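Local coordinates for Beta/alpha-amylase (Paenibacillus polymyxa, PDB 3VOC), which hydrolyses alpha-1,4-glucosidic linkages of starch, its family 14 beta-amylase domain releasing maltose from non-reducing ends, as one part of a precursor that also yields an alpha-amylase, at residues 181-186 / 229-234; 235-238 / 242-245; 244-249 / 301-306. All coordinates share one frame; numbering follows the deposited sequence.

Contact 1 of 3, residues 181-186 / 229-234; sequences GKFQAY and DGFYTN
F231, whose ring meets that of F183, is tied down through its backbone, which is hydrogen-bonded to that of Y237. F183 is held too, with its amide N bonded to E113 OE2. Between these two loops the phenyl rings form a T-shaped (edge-to-face) pair. The edge of F183 is directed at the face of F231, the planes stand at 82° and the centroids are 5.7 Å apart. The closest approach is F183 CZ to F231 CD2, 4.1 Å. With CG anti to the backbone N (chi1 -176°), the F231 ring leaves its turn toward the other loop, while F183, from the 181-186 loop, brings its CZ edge up to it. Beside F183, Q184 folds back so that NE2 donates to K182 O at 3.0 Å, from well above the carbonyl plane. The F183 ring also makes edge-to-face contacts with F245 and Y249 on helix 240-268, and both phenylalanines touch L246 there. In this family 14 (beta/alpha)8 barrel, the loop after strand 153-156 and the loop before helix 240-268 are thus laid over the start of that helix. The chemistry between the two rings is purely aromatic: a weakly positive C-H edge against a pi face, plus dispersion, buried from water and dependent on ring angle.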
# COMPACT_ATOMS: atom_id res chain seq x y z
N GLY A 181 6.32 14.48 6.39
CA GLY A 181 5.89 14.57 5.01
C GLY A 181 4.94 15.74 4.84
O GLY A 181 4.94 16.69 5.65
N LYS A 182 4.13 15.69 3.78
CA LYS A 182 3.24 16.81 3.46
C LYS A 182 1.89 16.30 2.95
O LYS A 182 1.83 15.22 2.35
CB LYS A 182 3.88 17.73 2.40
CG LYS A 182 5.08 18.50 2.91
CD LYS A 182 5.79 19.29 1.83
CE LYS A 182 7.05 19.98 2.39
NZ LYS A 182 7.75 20.76 1.32
N PHE A 183 0.83 17.08 3.20
CA PHE A 183 -0.48 16.85 2.57
C PHE A 183 -0.35 16.92 1.04
O PHE A 183 0.48 17.64 0.51
CB PHE A 183 -1.53 17.85 3.07
CG PHE A 183 -1.93 17.65 4.51
CD1 PHE A 183 -1.73 18.66 5.44
CD2 PHE A 183 -2.53 16.47 4.93
CE1 PHE A 183 -2.08 18.48 6.78
CE2 PHE A 183 -2.90 16.29 6.28
CZ PHE A 183 -2.68 17.30 7.20
N GLN A 184 -1.21 16.17 0.34
CA GLN A 184 -1.06 15.91 -1.10
C GLN A 184 -2.34 16.24 -1.86
O GLN A 184 -2.76 15.50 -2.76
CB GLN A 184 -0.68 14.44 -1.30
CG GLN A 184 0.64 14.03 -0.63
CD GLN A 184 1.84 14.71 -1.27
OE1 GLN A 184 1.89 14.87 -2.49
NE2 GLN A 184 2.82 15.12 -0.45
N ALA A 185 -2.96 17.36 -1.48
CA ALA A 185 -4.25 17.74 -2.04
C ALA A 185 -4.18 19.10 -2.70
O ALA A 185 -5.15 19.87 -2.64
CB ALA A 185 -5.33 17.73 -0.93
N TYR A 186 -3.05 19.39 -3.36
CA TYR A 186 -2.81 20.75 -3.88
C TYR A 186 -2.94 20.92 -5.38
O TYR A 186 -2.79 22.04 -5.89
CB TYR A 186 -1.52 21.36 -3.31
CG TYR A 186 -1.63 21.41 -1.81
CD1 TYR A 186 -2.10 22.56 -1.15
CD2 TYR A 186 -1.37 20.28 -1.04
CE1 TYR A 186 -2.25 22.57 0.26
CE2 TYR A 186 -1.51 20.28 0.33
CZ TYR A 186 -1.96 21.43 0.98
OH TYR A 186 -2.08 21.41 2.36
N ASP A 229 2.67 21.88 8.88
CA ASP A 229 3.42 21.58 10.10
C ASP A 229 2.67 21.95 11.37
O ASP A 229 2.66 21.17 12.34
CB ASP A 229 4.78 22.25 10.10
CG ASP A 229 5.90 21.26 9.91
OD1 ASP A 229 5.70 20.24 9.20
OD2 ASP A 229 6.99 21.52 10.47
N GLY A 230 2.04 23.11 11.37
CA GLY A 230 1.36 23.62 12.57
C GLY A 230 -0.11 23.26 12.61
O GLY A 230 -0.87 23.87 13.35
N PHE A 231 -0.50 22.24 11.86
CA PHE A 231 -1.91 21.96 11.68
C PHE A 231 -2.55 21.51 12.98
O PHE A 231 -3.71 21.80 13.23
CB PHE A 231 -2.12 20.97 10.52
CG PHE A 231 -3.55 20.71 10.21
CD1 PHE A 231 -4.36 21.72 9.69
CD2 PHE A 231 -4.10 19.46 10.43
CE1 PHE A 231 -5.70 21.48 9.42
CE2 PHE A 231 -5.44 19.22 10.15
CZ PHE A 231 -6.23 20.22 9.65
N TYR A 232 -1.80 20.84 13.85
CA TYR A 232 -2.33 20.52 15.18
C TYR A 232 -2.26 21.74 16.11
O TYR A 232 -3.29 22.18 16.67
CB TYR A 232 -1.63 19.30 15.81
CG TYR A 232 -2.11 18.98 17.21
CD1 TYR A 232 -3.30 18.27 17.41
CD2 TYR A 232 -1.39 19.41 18.33
CE1 TYR A 232 -3.76 17.99 18.71
CE2 TYR A 232 -1.84 19.14 19.63
CZ TYR A 232 -3.02 18.43 19.81
OH TYR A 232 -3.44 18.17 21.09
N THR A 233 -1.05 22.29 16.26
CA THR A 233 -0.80 23.36 17.24
C THR A 233 -1.53 24.69 16.99
O THR A 233 -1.73 25.48 17.93
CB THR A 233 0.71 23.63 17.42
OG1 THR A 233 1.32 23.75 16.14
CG2 THR A 233 1.37 22.50 18.18
N ASN A 234 -1.91 24.95 15.74
CA ASN A 234 -2.62 26.19 15.38
C ASN A 234 -4.15 26.09 15.50
O ASN A 234 -4.87 26.99 15.09
CB ASN A 234 -2.18 26.71 13.99
CG ASN A 234 -2.71 25.87 12.81
OD1 ASN A 234 -3.68 25.11 12.93
ND2 ASN A 234 -2.07 26.04 11.65

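Contact 2 of 3, residues 235-238 / 242-245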
# COMPACT_ATOMS: atom_id res chain seq x y z
N GLY A 235 -4.64 25.00 16.08
CA GLY A 235 -6.08 24.78 16.19
C GLY A 235 -6.71 24.14 14.95
O GLY A 235 -7.91 23.88 14.94
N GLY A 236 -5.89 23.85 13.94
CA GLY A 236 -6.37 23.23 12.71
C GLY A 236 -7.01 21.87 12.93
O GLY A 236 -8.19 21.69 12.62
N TYR A 237 -6.25 20.92 13.46
CA TYR A 237 -6.74 19.55 13.66
C TYR A 237 -8.05 19.45 14.45
O TYR A 237 -8.94 18.66 14.10
CB TYR A 237 -5.68 18.68 14.35
CG TYR A 237 -6.24 17.30 14.66
CD1 TYR A 237 -6.24 16.31 13.69
CD2 TYR A 237 -6.82 17.02 15.91
CE1 TYR A 237 -6.78 15.05 13.95
CE2 TYR A 237 -7.36 15.77 16.19
CZ TYR A 237 -7.33 14.79 15.19
OH TYR A 237 -7.85 13.54 15.41
N ASN A 238 -8.13 20.22 15.53
CA ASN A 238 -9.29 20.23 16.42
C ASN A 238 -10.48 21.03 15.90
O ASN A 238 -11.58 20.93 16.45
CB ASN A 238 -8.89 20.79 17.79
CG ASN A 238 -8.35 19.73 18.70
OD1 ASN A 238 -8.67 18.54 18.56
ND2 ASN A 238 -7.53 20.14 19.66
N GLY A 242 -10.68 21.59 10.12
CA GLY A 242 -9.61 20.58 10.07
C GLY A 242 -10.14 19.16 10.04
O GLY A 242 -9.61 18.31 9.32
N LYS A 243 -11.20 18.91 10.81
CA LYS A 243 -11.86 17.61 10.80
C LYS A 243 -12.52 17.33 9.46
O LYS A 243 -12.44 16.23 8.96
CB LYS A 243 -12.87 17.46 11.94
CG LYS A 243 -12.24 17.34 13.33
CD LYS A 243 -13.29 17.43 14.45
CE LYS A 243 -12.81 16.75 15.73
NZ LYS A 243 -11.45 17.21 16.16
N ASP A 244 -13.20 18.34 8.90
CA ASP A 244 -13.77 18.20 7.57
C ASP A 244 -12.69 17.92 6.52
O ASP A 244 -12.89 17.08 5.64
CB ASP A 244 -14.58 19.44 7.17
CG ASP A 244 -16.06 19.31 7.49
OD1 ASP A 244 -16.60 18.19 7.37
OD2 ASP A 244 -16.69 20.32 7.85
N PHE A 245 -11.57 18.64 6.59
CA PHE A 245 -10.50 18.41 5.62
C PHE A 245 -9.94 16.98 5.74
O PHE A 245 -9.82 16.27 4.73
CB PHE A 245 -9.35 19.42 5.73
CG PHE A 245 -8.14 19.00 4.93
CD1 PHE A 245 -8.18 19.03 3.53
CD2 PHE A 245 -6.99 18.52 5.56
CE1 PHE A 245 -7.11 18.61 2.77
CE2 PHE A 245 -5.90 18.10 4.80
CZ PHE A 245 -5.97 18.15 3.39
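K243 sets out with CG beside its backbone N (chi1 -71°), runs extended through its next two torsions, and bends at chi4 (51°), a turn that carries NZ over to Y237 and N238. The chain passes alongside the Y237 carbonyl: CG of K243 lies 3.6 Å from Y237 O, and NZ of K243 comes back to the same distance from that oxygen. The ammonium also sits 3.7 Å from N238 CA, with N238 OD1 a little farther off at 3.9 Å from NZ. These separations suggest a loose electrostatic attraction to two oxygens, not a tight grip. The closer approach is made by backbone, in a weak C-H...O contact: G242 CA points a hydrogen at G236 O, 3.1 Å away, with 155° at the hydrogen. G236 O also accepts from the hydroxyl of S239, and that hydroxyl in turn takes the N-H of G242. A CB on G242 would probably clash with G236 O in this conformation, which suits glycine. The result is a compact turn that feeds the loop into helix 240-268. The contact lies at the surface, its centre about 25 Å from the centre of the chain; just beyond it, D244 fastens the helix to its neighbours through a salt bridge to K201 and a hydrogen bond to Y202, both on helix 188-202, and through W212 on helix 205-212.

Contact 3 of 3, residues 244-249 / 301-306. With EDO (1,2-ethanediol), chain E.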
# COMPACT_ATOMS: atom_id res chain seq x y z
N ASP A 244 -13.20 18.34 8.90
CA ASP A 244 -13.77 18.20 7.57
C ASP A 244 -12.69 17.92 6.52
O ASP A 244 -12.89 17.08 5.64
CB ASP A 244 -14.58 19.44 7.17
CG ASP A 244 -16.06 19.31 7.49
OD1 ASP A 244 -16.60 18.19 7.37
OD2 ASP A 244 -16.69 20.32 7.85
N PHE A 245 -11.57 18.64 6.59
CA PHE A 245 -10.50 18.41 5.62
C PHE A 245 -9.94 16.98 5.74
O PHE A 245 -9.82 16.27 4.73
CB PHE A 245 -9.35 19.42 5.73
CG PHE A 245 -8.14 19.00 4.93
CD1 PHE A 245 -8.18 19.03 3.53
CD2 PHE A 245 -6.99 18.52 5.56
CE1 PHE A 245 -7.11 18.61 2.77
CE2 PHE A 245 -5.90 18.10 4.80
CZ PHE A 245 -5.97 18.15 3.39
N LEU A 246 -9.60 16.56 6.96
CA LEU A 246 -8.98 15.26 7.16
C LEU A 246 -9.93 14.13 6.84
O LEU A 246 -9.50 13.11 6.29
CB LEU A 246 -8.48 15.10 8.60
CG LEU A 246 -7.17 15.81 8.95
CD1 LEU A 246 -6.84 15.56 10.42
CD2 LEU A 246 -6.03 15.33 8.05
N SER A 247 -11.21 14.28 7.20
CA SER A 247 -12.21 13.27 6.85
C SER A 247 -12.35 13.13 5.34
O SER A 247 -12.41 12.01 4.81
CB SER A 247 -13.57 13.59 7.49
OG SER A 247 -14.51 12.58 7.19
N TRP A 248 -12.42 14.27 4.64
CA TRP A 248 -12.51 14.25 3.18
C TRP A 248 -11.25 13.63 2.55
O TRP A 248 -11.32 12.82 1.62
CB TRP A 248 -12.73 15.66 2.61
CG TRP A 248 -12.48 15.68 1.11
CD1 TRP A 248 -13.34 15.28 0.12
CD2 TRP A 248 -11.26 16.08 0.45
NE1 TRP A 248 -12.74 15.41 -1.11
CE2 TRP A 248 -11.47 15.91 -0.94
CE3 TRP A 248 -10.02 16.57 0.90
CZ2 TRP A 248 -10.48 16.20 -1.88
CZ3 TRP A 248 -9.04 16.85 -0.03
CH2 TRP A 248 -9.28 16.68 -1.42
N TYR A 249 -10.10 14.04 3.07
CA TYR A 249 -8.80 13.59 2.58
C TYR A 249 -8.74 12.06 2.64
O TYR A 249 -8.38 11.39 1.66
CB TYR A 249 -7.73 14.23 3.45
CG TYR A 249 -6.29 14.13 2.99
CD1 TYR A 249 -5.89 14.60 1.73
CD2 TYR A 249 -5.32 13.60 3.85
CE1 TYR A 249 -4.54 14.54 1.35
CE2 TYR A 249 -3.98 13.53 3.47
CZ TYR A 249 -3.59 13.99 2.22
OH TYR A 249 -2.26 13.89 1.86
N GLY A 301 -2.91 10.23 4.81
CA GLY A 301 -4.34 10.10 4.56
C GLY A 301 -5.08 9.39 5.68
O GLY A 301 -6.25 9.06 5.51
N TYR A 302 -4.42 9.15 6.81
CA TYR A 302 -5.04 8.35 7.87
C TYR A 302 -5.53 9.20 9.01
O TYR A 302 -4.75 9.65 9.87
CB TYR A 302 -4.09 7.26 8.39
CG TYR A 302 -3.56 6.33 7.31
CD1 TYR A 302 -4.25 6.16 6.10
CD2 TYR A 302 -2.38 5.62 7.50
CE1 TYR A 302 -3.76 5.31 5.11
CE2 TYR A 302 -1.88 4.78 6.51
CZ TYR A 302 -2.58 4.61 5.32
OH TYR A 302 -2.06 3.75 4.36
N TYR A 303 -6.84 9.39 9.03
CA TYR A 303 -7.52 10.20 10.04
C TYR A 303 -8.22 9.32 11.07
O TYR A 303 -8.29 9.66 12.25
CB TYR A 303 -8.52 11.11 9.30
CG TYR A 303 -9.60 11.77 10.13
CD1 TYR A 303 -9.29 12.72 11.10
CD2 TYR A 303 -10.95 11.44 9.93
CE1 TYR A 303 -10.29 13.34 11.85
CE2 TYR A 303 -11.95 12.04 10.67
CZ TYR A 303 -11.61 12.99 11.63
OH TYR A 303 -12.61 13.57 12.36
N ASP A 304 -8.74 8.18 10.62
CA ASP A 304 -9.60 7.35 11.46
C ASP A 304 -9.42 5.90 11.01
O ASP A 304 -9.99 5.47 9.99
CB ASP A 304 -11.07 7.84 11.33
CG ASP A 304 -12.09 6.99 12.11
OD1 ASP A 304 -11.76 5.89 12.58
OD2 ASP A 304 -13.25 7.45 12.21
N TYR A 305 -8.62 5.14 11.76
CA TYR A 305 -8.35 3.75 11.39
C TYR A 305 -9.60 2.88 11.51
O TYR A 305 -9.76 1.93 10.75
CB TYR A 305 -7.24 3.16 12.26
CG TYR A 305 -5.85 3.63 11.92
CD1 TYR A 305 -5.32 3.47 10.64
CD2 TYR A 305 -5.05 4.19 12.90
CE1 TYR A 305 -4.04 3.89 10.34
CE2 TYR A 305 -3.77 4.62 12.61
CZ TYR A 305 -3.27 4.47 11.33
OH TYR A 305 -1.99 4.89 11.04
N ASN A 306 -10.48 3.19 12.45
CA ASN A 306 -11.72 2.39 12.57
C ASN A 306 -12.49 2.47 11.25
O ASN A 306 -12.95 1.47 10.72
CB ASN A 306 -12.62 2.87 13.72
CG ASN A 306 -12.10 2.46 15.10
OD1 ASN A 306 -11.80 1.28 15.35
ND2 ASN A 306 -12.04 3.42 16.00
C1 EDO E . -3.86 9.02 12.75
O1 EDO E . -4.63 10.23 12.69
C2 EDO E . -4.76 7.92 13.27
O2 EDO E . -4.91 8.11 14.69
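Y303 lays its ring against L246 and S247, on the flank of helix 240-268. At the root, Y303 CB is 3.7 Å from L246 O. CG comes next, facing L246 CB, and then the ring divides: CD1 of Y303 presses on L246 CB at 3.5 Å and reaches L246 CD1 at 3.8 Å, while CD2 of Y303 lies 3.8 Å from S247 CA. Farther out on that second branch, CE2 of Y303 meets S247 CB at 3.9 Å. One ring face therefore covers the helix backbone, with S247 N above it toward the rim. At the tip, Y303 OH stands 3.9 Å from K243 CG. The chi1 of 164°, with CG roughly opposite the backbone N, turns the ring onto the helix. With the ring replaced by an alanine here, L246 CB and S247 CB would probably lose their cover and a gap would open between helix 240-268 and the 301-306 loop. One turn on, the Y249 ring meets the backbone of G301, CE2 of Y249 being 3.6 Å from G301 CA, and Y249 OH bonds to A299 O. G301 ends helix 295-300 in a Schellman motif; D304 is the N-cap of helix 305-315. A 1,2-ethanediol, probably from the crystallisation liquor, donates from EDO O1 to Y302 O at 2.9 Å. Apolar contact carries the middle, a ring packed on a helix, with polar bonds at its margin: Q250 OE1 accepts from both Y303 N and D304 N, and R307 holds S247 OG.

Going from the N terminus, contact 1 closes first, bringing the long loop after strand 153-156 back to the loop that precedes helix 240-268, with helices 188-202 and 205-212 in between. Contact 2 follows at once: a very short closure, from 235-238 into the first turns of that helix. Contact 3 starts on the same turns, sharing D244 and F245 with contact 2, and closes over the rest of the helix, strand 275-279 and helix 295-300. Contact 1 closes before the other two open, and contact 3 opens on the residues where contact 2 ends; none encloses or crosses another. Helix 240-268 joins them, with Y237 packing on L246, so peripheral loops are tied to the connection leading into helix 305-315.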